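Local atomic coordinates of catabolite control protein A (PDB entry 2O20), a protein that probably acts as a global, DNA-binding transcriptional regulator of the LacI family, directing carbon catabolite repression and activation in Lactococcus lactis. Residues K264-N276 against V320-K332. The protein carries 1 engineered substitution. Residues are numbered along the deposited sequence; the frame is centred on the assembly and turned at random.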
loop_
_atom_site.group_PDB
_atom_site.type_symbol
_atom_site.label_atom_id
_atom_site.label_comp_id
_atom_site.label_asym_id
_atom_site.label_seq_id
_atom_site.Cartn_x
_atom_site.Cartn_y
_atom_site.Cartn_z
ATOM N N LYS D 264 3.608 -27.644 0.215
ATOM C CA LYS D 264 2.683 -27.608 -0.905
ATOM C C LYS D 264 1.402 -26.883 -0.550
ATOM O O LYS D 264 0.675 -27.286 0.364
ATOM C CB LYS D 264 2.362 -29.023 -1.391
ATOM C CG LYS D 264 3.538 -29.771 -1.912
ATOM C CD LYS D 264 3.125 -31.199 -2.198
ATOM C CE LYS D 264 4.064 -31.923 -3.134
ATOM N NZ LYS D 264 3.353 -33.074 -3.814
ATOM N N VAL D 265 1.113 -25.820 -1.290
ATOM C CA VAL D 265 -0.098 -25.036 -1.056
ATOM C C VAL D 265 -0.949 -25.130 -2.337
ATOM O O VAL D 265 -0.469 -24.787 -3.413
ATOM C CB VAL D 265 0.282 -23.525 -0.721
ATOM C CG1 VAL D 265 -0.940 -22.608 -0.650
ATOM C CG2 VAL D 265 1.078 -23.412 0.574
ATOM N N PRO D 266 -2.236 -25.521 -2.229
ATOM C CA PRO D 266 -3.023 -25.835 -1.037
ATOM C C PRO D 266 -3.064 -27.309 -0.611
ATOM O O PRO D 266 -3.828 -27.655 0.292
ATOM C CB PRO D 266 -4.430 -25.396 -1.452
ATOM C CG PRO D 266 -4.484 -25.749 -2.872
ATOM C CD PRO D 266 -3.090 -25.474 -3.428
ATOM N N GLU D 267 -2.252 -28.159 -1.238
ATOM C CA GLU D 267 -2.347 -29.607 -1.005
ATOM C C GLU D 267 -2.092 -30.020 0.440
ATOM O O GLU D 267 -2.846 -30.852 0.988
ATOM C CB GLU D 267 -1.388 -30.352 -1.937
ATOM C CG GLU D 267 -1.796 -30.308 -3.435
ATOM C CD GLU D 267 -1.401 -29.020 -4.218
ATOM O OE1 GLU D 267 -0.661 -28.110 -3.704
ATOM O OE2 GLU D 267 -1.867 -28.928 -5.390
ATOM N N ASP D 268 -1.032 -29.461 1.040
ATOM C CA ASP D 268 -0.614 -29.766 2.409
ATOM C C ASP D 268 -0.847 -28.640 3.416
ATOM O O ASP D 268 -0.816 -28.867 4.637
ATOM C CB ASP D 268 0.865 -30.166 2.421
ATOM C CG ASP D 268 1.120 -31.473 1.693
ATOM O OD1 ASP D 268 0.185 -32.295 1.557
ATOM O OD2 ASP D 268 2.255 -31.704 1.264
ATOM N N PHE D 269 -1.044 -27.421 2.925
ATOM C CA PHE D 269 -1.301 -26.273 3.803
ATOM C C PHE D 269 -2.203 -25.253 3.091
ATOM O O PHE D 269 -1.929 -24.895 1.948
ATOM C CB PHE D 269 -0.021 -25.593 4.314
ATOM C CG PHE D 269 -0.250 -24.805 5.590
ATOM C CD1 PHE D 269 -0.029 -25.395 6.837
ATOM C CD2 PHE D 269 -0.736 -23.528 5.542
ATOM C CE1 PHE D 269 -0.297 -24.685 8.009
ATOM C CE2 PHE D 269 -1.044 -22.822 6.704
ATOM C CZ PHE D 269 -0.794 -23.408 7.938
ATOM N N GLU D 270 -3.251 -24.812 3.781
ATOM C CA GLU D 270 -4.240 -23.886 3.225
ATOM C C GLU D 270 -4.332 -22.633 4.093
ATOM O O GLU D 270 -4.173 -22.701 5.301
ATOM C CB GLU D 270 -5.613 -24.528 3.169
ATOM C CG GLU D 270 -5.737 -25.806 2.329
ATOM C CD GLU D 270 -7.174 -26.275 2.214
ATOM O OE1 GLU D 270 -8.018 -25.548 1.654
ATOM O OE2 GLU D 270 -7.479 -27.379 2.743
ATOM N N ILE D 271 -4.556 -21.493 3.449
ATOM C CA ILE D 271 -4.598 -20.193 4.118
ATOM C C ILE D 271 -5.828 -19.377 3.635
ATOM O O ILE D 271 -6.108 -19.289 2.444
ATOM C CB ILE D 271 -3.316 -19.352 3.857
ATOM C CG1 ILE D 271 -2.068 -20.103 4.322
ATOM C CG2 ILE D 271 -3.397 -17.987 4.576
ATOM C CD1 ILE D 271 -0.748 -19.444 3.919
ATOM N N ILE D 272 -6.522 -18.766 4.590
ATOM C CA ILE D 272 -7.594 -17.810 4.286
ATOM C C ILE D 272 -7.258 -16.513 5.029
ATOM O O ILE D 272 -7.039 -16.525 6.232
ATOM C CB ILE D 272 -9.002 -18.350 4.710
ATOM C CG1 ILE D 272 -9.289 -19.692 4.033
ATOM C CG2 ILE D 272 -10.098 -17.280 4.343
ATOM C CD1 ILE D 272 -10.618 -20.351 4.431
ATOM N N SER D 273 -7.161 -15.419 4.292
ATOM C CA SER D 273 -6.908 -14.092 4.838
ATOM C C SER D 273 -8.194 -13.329 5.239
ATOM O O SER D 273 -9.314 -13.780 5.024
ATOM C CB SER D 273 -6.085 -13.277 3.815
ATOM O OG SER D 273 -5.536 -12.106 4.413
ATOM N N GLY D 274 -7.994 -12.164 5.838
ATOM C CA GLY D 274 -9.035 -11.458 6.532
ATOM C C GLY D 274 -9.786 -10.314 5.859
ATOM O O GLY D 274 -10.893 -10.000 6.318
ATOM N N ALA D 275 -9.237 -9.675 4.823
ATOM C CA ALA D 275 -9.904 -8.486 4.210
ATOM C C ALA D 275 -9.849 -8.270 2.687
ATOM O O ALA D 275 -10.663 -7.496 2.130
ATOM C CB ALA D 275 -9.422 -7.181 4.923
ATOM N N ASN D 276 -8.926 -8.936 2.003
ATOM C CA ASN D 276 -8.713 -8.743 0.573
ATOM C C ASN D 276 -8.346 -7.295 0.220
ATOM O O ASN D 276 -8.871 -6.732 -0.749
ATOM C CB ASN D 276 -9.968 -9.139 -0.210
ATOM C CG ASN D 276 -9.682 -9.436 -1.641
ATOM O OD1 ASN D 276 -8.648 -10.018 -1.956
ATOM N ND2 ASN D 276 -10.579 -9.022 -2.527
ATOM N N VAL D 320 -22.994 -2.338 10.386
ATOM C CA VAL D 320 -22.329 -3.583 9.989
ATOM C C VAL D 320 -22.574 -3.808 8.501
ATOM O O VAL D 320 -23.726 -3.841 8.057
ATOM C CB VAL D 320 -22.857 -4.769 10.812
ATOM C CG1 VAL D 320 -22.198 -6.091 10.396
ATOM C CG2 VAL D 320 -22.679 -4.498 12.285
ATOM N N LEU D 321 -21.495 -3.897 7.724
ATOM C CA LEU D 321 -21.601 -4.048 6.277
ATOM C C LEU D 321 -21.378 -5.501 5.886
ATOM O O LEU D 321 -20.637 -6.218 6.553
ATOM C CB LEU D 321 -20.595 -3.131 5.554
ATOM C CG LEU D 321 -20.633 -1.618 5.849
ATOM C CD1 LEU D 321 -19.697 -0.883 4.891
ATOM C CD2 LEU D 321 -22.056 -1.039 5.810
ATOM N N ASP D 322 -21.999 -5.948 4.796
ATOM C CA ASP D 322 -21.816 -7.339 4.364
ATOM C C ASP D 322 -20.393 -7.637 3.865
ATOM O O ASP D 322 -19.679 -6.738 3.459
ATOM C CB ASP D 322 -22.768 -7.679 3.232
ATOM C CG ASP D 322 -24.221 -7.563 3.627
ATOM O OD1 ASP D 322 -24.578 -7.850 4.801
ATOM O OD2 ASP D 322 -24.983 -7.173 2.731
ATOM N N HIS D 323 -20.009 -8.916 3.879
ATOM C CA HIS D 323 -18.721 -9.374 3.322
ATOM C C HIS D 323 -18.988 -10.629 2.474
ATOM O O HIS D 323 -20.083 -11.179 2.503
ATOM C CB HIS D 323 -17.755 -9.744 4.453
ATOM C CG HIS D 323 -18.185 -10.939 5.241
ATOM N ND1 HIS D 323 -19.103 -10.855 6.269
ATOM C CD2 HIS D 323 -17.870 -12.252 5.123
ATOM C CE1 HIS D 323 -19.297 -12.058 6.778
ATOM N NE2 HIS D 323 -18.583 -12.928 6.081
ATOM N N GLU D 324 -17.974 -11.083 1.747
ATOM C CA GLU D 324 -18.010 -12.335 0.972
ATOM C C GLU D 324 -16.684 -13.058 1.212
ATOM O O GLU D 324 -15.787 -12.490 1.826
ATOM C CB GLU D 324 -18.107 -12.037 -0.529
ATOM C CG GLU D 324 -19.239 -11.147 -0.949
ATOM C CD GLU D 324 -18.761 -10.074 -1.910
ATOM O OE1 GLU D 324 -18.115 -9.100 -1.428
ATOM O OE2 GLU D 324 -19.018 -10.209 -3.139
ATOM N N ILE D 325 -16.575 -14.303 0.726
ATOM C CA ILE D 325 -15.282 -15.025 0.663
ATOM C C ILE D 325 -14.975 -15.242 -0.803
ATOM O O ILE D 325 -15.827 -15.716 -1.569
ATOM C CB ILE D 325 -15.323 -16.352 1.430
ATOM C CG1 ILE D 325 -15.463 -16.070 2.934
ATOM C CG2 ILE D 325 -14.079 -17.215 1.138
ATOM C CD1 ILE D 325 -15.377 -17.257 3.830
ATOM N N PHE D 326 -13.780 -14.820 -1.214
ATOM C CA PHE D 326 -13.280 -15.080 -2.554
ATOM C C PHE D 326 -12.307 -16.253 -2.551
ATOM O O PHE D 326 -11.222 -16.150 -1.967
ATOM C CB PHE D 326 -12.561 -13.840 -3.098
ATOM C CG PHE D 326 -13.465 -12.645 -3.332
ATOM C CD1 PHE D 326 -14.847 -12.789 -3.494
ATOM C CD2 PHE D 326 -12.917 -11.392 -3.457
ATOM C CE1 PHE D 326 -15.649 -11.675 -3.700
ATOM C CE2 PHE D 326 -13.715 -10.276 -3.690
ATOM C CZ PHE D 326 -15.078 -10.423 -3.815
ATOM N N SER D 327 -12.679 -17.342 -3.225
ATOM C CA SER D 327 -11.856 -18.562 -3.237
ATOM C C SER D 327 -10.805 -18.471 -4.321
ATOM O O SER D 327 -11.135 -18.240 -5.487
ATOM C CB SER D 327 -12.729 -19.807 -3.441
ATOM O OG SER D 327 -13.550 -20.014 -2.310
ATOM N N ARG D 328 -9.539 -18.644 -3.937
ATOM C CA ARG D 328 -8.424 -18.535 -4.874
ATOM C C ARG D 328 -7.515 -19.774 -4.687
ATOM O O ARG D 328 -7.999 -20.843 -4.296
ATOM C CB ARG D 328 -7.720 -17.173 -4.717
ATOM C CG ARG D 328 -8.620 -15.958 -5.035
ATOM C CD ARG D 328 -7.835 -14.651 -5.054
ATOM N NE ARG D 328 -8.696 -13.487 -5.228
ATOM C CZ ARG D 328 -8.766 -12.455 -4.390
ATOM N NH1 ARG D 328 -8.034 -12.419 -3.272
ATOM N NH2 ARG D 328 -9.598 -11.464 -4.668
ATOM N N ARG D 329 -6.224 -19.671 -4.987
ATOM C CA ARG D 329 -5.386 -20.870 -5.042
ATOM C C ARG D 329 -4.632 -21.203 -3.733
ATOM O O ARG D 329 -3.832 -22.136 -3.725
ATOM C CB ARG D 329 -4.447 -20.787 -6.244
ATOM C CG ARG D 329 -5.264 -20.696 -7.555
ATOM C CD ARG D 329 -4.479 -21.009 -8.792
ATOM N NE ARG D 329 -5.298 -20.994 -10.015
ATOM C CZ ARG D 329 -5.705 -19.904 -10.681
ATOM N NH1 ARG D 329 -5.425 -18.662 -10.266
ATOM N NH2 ARG D 329 -6.419 -20.059 -11.791
ATOM N N SER D 330 -4.937 -20.529 -2.623
ATOM C CA SER D 330 -4.380 -20.942 -1.321
ATOM C C SER D 330 -5.285 -21.851 -0.504
ATOM O O SER D 330 -4.920 -22.214 0.625
ATOM C CB SER D 330 -3.926 -19.744 -0.468
ATOM O OG SER D 330 -5.029 -18.930 -0.081
ATOM N N THR D 331 -6.444 -22.214 -1.085
ATOM C CA THR D 331 -7.365 -23.202 -0.535
ATOM C C THR D 331 -7.711 -24.236 -1.624
ATOM O O THR D 331 -7.561 -23.975 -2.827
ATOM C CB THR D 331 -8.658 -22.560 0.055
ATOM O OG1 THR D 331 -9.265 -21.680 -0.903
ATOM C CG2 THR D 331 -8.321 -21.747 1.304
ATOM N N LYS D 332 -8.153 -25.403 -1.173
ATOM C CA LYS D 332 -8.494 -26.523 -2.064
ATOM C C LYS D 332 -9.811 -26.314 -2.782
ATOM O O LYS D 332 -10.015 -26.893 -3.871
ATOM C CB LYS D 332 -8.602 -27.820 -1.267
ATOM C CG LYS D 332 -7.284 -28.352 -0.763
ATOM C CD LYS D 332 -7.529 -29.604 0.094
ATOM C CE LYS D 332 -6.283 -30.220 0.604
ATOM N NZ LYS D 332 -5.627 -29.394 1.707
ATOM O OXT LYS D 332 -10.675 -25.588 -2.268
HETATM O O HOH W 1 -1.669 -23.039 -5.530
#
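F326 turns the edge of its ring to the amide of N276, whose ND2 sits 3.5 Å from CD2, the amide and ring planes being almost perpendicular. R328 follows on an extended chain and grips N276 end-on: NH1 and NH2 both reach OD1 from the same face of the amide, NH1 at 2.8 Å and NH2 at 3.2 Å, with OD1 lying in the guanidinium plane. T280 also bonds OD1, and N291 takes ND2, so the amide is pinned at both ends. R329 contributes its carbonyl, which a water bridges to V265 O and against which CD of P266 packs. At S330 the chain meets strand 270-272, the outermost of the four-stranded parallel sheet in the C-terminal subdomain of the periplasmic-binding-protein-like fold of LacI-family regulators. I271 N donates to S330 O at 2.9 Å, while the serine hydroxyl, held between its own backbone N and carbonyl carbon (chi1 66°), gives its proton to I271 O and accepts from T288 N. T331 lays CG2 across I272 CG1 and bonds T288 through its hydroxyl. K332, the C-terminus, closes the run on E270: its backbone N meets OE1 at 2.8 Å and NZ forms a salt bridge with OE2 at 2.9 Å, both from above the carboxylate plane. A bend at chi4 (72°) brings NZ within 2.9 Å of P266 O, the carbonyl after a cis peptide bond. S178 and N180 also bond OE2. With so many donors around it, the buried E270 is probably held as a carboxylate, tying the C-terminal tail to the subdomain's outermost strand.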